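Local coordinates for putative molybdenum carrier protein (Syntrophus aciditrophicus SB, PDB 3IMK) that is of unknown function but belongs to the circularly permuted YpsA branch of the SLOG superfamily and may carry molybdenum, at residues 61-64 with 65-68. Sequence-based numbering, arbitrary orientation.
Sequences SDYS and KRTE
Tyr63 O, in the first turn of helix 63-72, is gripped chiefly by Thr67 N at 3.1 Å, a nearly straight i to i+4 bond (N-H...O angle 168°). The guanidinium of Arg66 adds a second bond, weak and bent, from Arg66 NH1 to Tyr63 O at 3.2 Å. The N-cap is Asp62: its CG stands anti to the backbone N (chi1 -168°), which carries Asp62 OD2 forward to Lys65 N at 3.0 Å, meeting it on the anti side of the carboxylate. The extended Lys65 side chain crosses that carboxylate, Lys65 CG 3.4 Å from Asp62 OD2, but leaves NZ too distant for a salt bridge. Arg66 bends at chi2 and runs beside Tyr63, its guanidinium plane within 7° of the ring plane, and Tyr63 CD1 lies over one guanidinium face, 3.4 Å from Arg66 NH2. Arg66 NE donates to Gly14 O, tying the helix start to the loop after strand 10-12, while Pro39 touches both side chains. With alanine here, Gly14 O would probably lose its Arg66 donor, Tyr63 O its weak second bond, and Tyr63 CD1 and CE1 the guanidinium packed against them. One residue further, Glu68 N bonds Ser64 O at 2.9 Å.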
ATOM      1  N   SER A  61      10.423 -17.367  -2.482  1.00 11.85           N
ATOM      2  CA  SER A  61       8.977 -17.291  -2.426  1.00 13.55           C
ATOM      3  C   SER A  61       8.393 -16.724  -1.106  1.00 11.17           C
ATOM      4  O   SER A  61       7.170 -16.757  -0.924  1.00 15.63           O
ATOM      5  CB  SER A  61       8.379 -18.653  -2.741  1.00 14.99           C
ATOM      6  OG  SER A  61       8.860 -19.607  -1.831  1.00 17.37           O
ATOM      7  N   ASP A  62       9.255 -16.217  -0.211  1.00 11.96           N
ATOM      8  CA  ASP A  62       8.812 -15.801   1.126  1.00 12.24           C
ATOM      9  C   ASP A  62       8.001 -14.490   1.149  1.00 12.61           C
ATOM     10  O   ASP A  62       8.449 -13.437   0.679  1.00 13.85           O
ATOM     11  CB  ASP A  62      10.011 -15.647   2.057  1.00 13.29           C
ATOM     12  CG  ASP A  62       9.608 -15.495   3.494  1.00 17.74           C
ATOM     13  OD1 ASP A  62       9.068 -16.470   4.076  1.00 18.37           O
ATOM     14  OD2 ASP A  62       9.843 -14.408   4.038  1.00 17.07           O
ATOM     15  N   TYR A  63       6.824 -14.568   1.741  1.00 12.47           N
ATOM     16  CA  TYR A  63       6.032 -13.363   1.913  1.00 11.08           C
ATOM     17  C   TYR A  63       6.707 -12.268   2.753  1.00 11.23           C
ATOM     18  O   TYR A  63       6.717 -11.101   2.354  1.00 11.93           O
ATOM     19  CB  TYR A  63       4.661 -13.693   2.537  1.00 13.26           C
ATOM     20  CG  TYR A  63       3.572 -14.187   1.610  1.00 11.73           C
ATOM     21  CD1 TYR A  63       3.471 -13.753   0.280  1.00 15.80           C
ATOM     22  CD2 TYR A  63       2.532 -14.962   2.129  1.00 11.97           C
ATOM     23  CE1 TYR A  63       2.391 -14.168  -0.540  1.00 14.32           C
ATOM     24  CE2 TYR A  63       1.489 -15.411   1.308  1.00 11.59           C
ATOM     25  CZ  TYR A  63       1.407 -14.968  -0.022  1.00 13.20           C
ATOM     26  OH  TYR A  63       0.355 -15.348  -0.826  1.00 15.27           O
ATOM     27  N   SER A  64       7.209 -12.617   3.920  1.00 12.61           N
ATOM     28  CA  SER A  64       7.791 -11.624   4.816  1.00 12.66           C
ATOM     29  C   SER A  64       8.920 -10.822   4.137  1.00 12.02           C
ATOM     30  O   SER A  64       9.010  -9.584   4.335  1.00 13.46           O
ATOM     31  CB  SER A  64       8.255 -12.267   6.105  1.00 13.54           C
ATOM     32  OG  SER A  64       7.110 -12.711   6.839  1.00 16.85           O
ATOM     33  N   LYS A  65       9.757 -11.488   3.356  1.00 11.40           N
ATOM     34  CA  LYS A  65      10.903 -10.841   2.722  1.00 10.59           C
ATOM     35  C   LYS A  65      10.439  -9.821   1.686  1.00 11.61           C
ATOM     36  O   LYS A  65      11.062  -8.751   1.520  1.00 12.58           O
ATOM     37  CB  LYS A  65      11.884 -11.866   2.171  1.00 12.28           C
ATOM     38  CG  LYS A  65      12.578 -12.593   3.272  1.00 14.29           C
ATOM     39  CD  LYS A  65      13.404 -13.751   2.786  1.00 15.06           C
ATOM     40  CE  LYS A  65      14.021 -14.507   3.987  1.00 19.81           C
ATOM     41  NZ  LYS A  65      14.756 -15.756   3.557  1.00 23.08           N
ATOM     42  N   ARG A  66       9.376 -10.134   0.920  1.00 10.13           N
ATOM     43  CA  ARG A  66       8.895  -9.124  -0.062  1.00 11.52           C
ATOM     44  C   ARG A  66       8.221  -7.946   0.657  1.00 11.40           C
ATOM     45  O   ARG A  66       8.351  -6.810   0.219  1.00 11.64           O
ATOM     46  CB  ARG A  66       8.028  -9.736  -1.198  1.00 12.80           C
ATOM     47  CG  ARG A  66       6.627 -10.180  -0.854  1.00 13.55           C
ATOM     48  CD  ARG A  66       5.555  -9.040  -0.951  1.00 12.86           C
ATOM     49  NE  ARG A  66       4.211  -9.603  -1.156  1.00 12.99           N
ATOM     50  CZ  ARG A  66       3.479 -10.215  -0.229  1.00 13.39           C
ATOM     51  NH1 ARG A  66       3.869 -10.296   1.028  1.00 14.11           N
ATOM     52  NH2 ARG A  66       2.281 -10.699  -0.558  1.00 16.01           N
ATOM     53  N   THR A  67       7.495  -8.195   1.737  1.00 11.95           N
ATOM     54  CA  THR A  67       6.895  -7.094   2.530  1.00  9.65           C
ATOM     55  C   THR A  67       7.970  -6.186   3.068  1.00 11.55           C
ATOM     56  O   THR A  67       7.857  -4.975   2.933  1.00 11.85           O
ATOM     57  CB  THR A  67       6.051  -7.750   3.649  1.00 11.49           C
ATOM     58  OG1 THR A  67       5.007  -8.490   3.006  1.00 13.27           O
ATOM     59  CG2 THR A  67       5.507  -6.754   4.631  1.00 14.28           C
ATOM     60  N   GLU A  68       9.038  -6.774   3.586  1.00 10.98           N
ATOM     61  CA  GLU A  68      10.153  -5.980   4.093  1.00 11.27           C
ATOM     62  C   GLU A  68      10.764  -5.104   2.990  1.00 11.57           C
ATOM     63  O   GLU A  68      11.081  -3.940   3.223  1.00 11.98           O
ATOM     64  CB  GLU A  68      11.234  -6.904   4.685  1.00 13.57           C
ATOM     65  CG  GLU A  68      12.445  -6.189   5.321  1.00 13.50           C
ATOM     66  CD  GLU A  68      13.501  -7.169   5.807  1.00 16.48           C
ATOM     67  OE1 GLU A  68      13.721  -8.226   5.180  1.00 18.94           O
ATOM     68  OE2 GLU A  68      14.094  -6.901   6.875  1.00 18.51           O
TER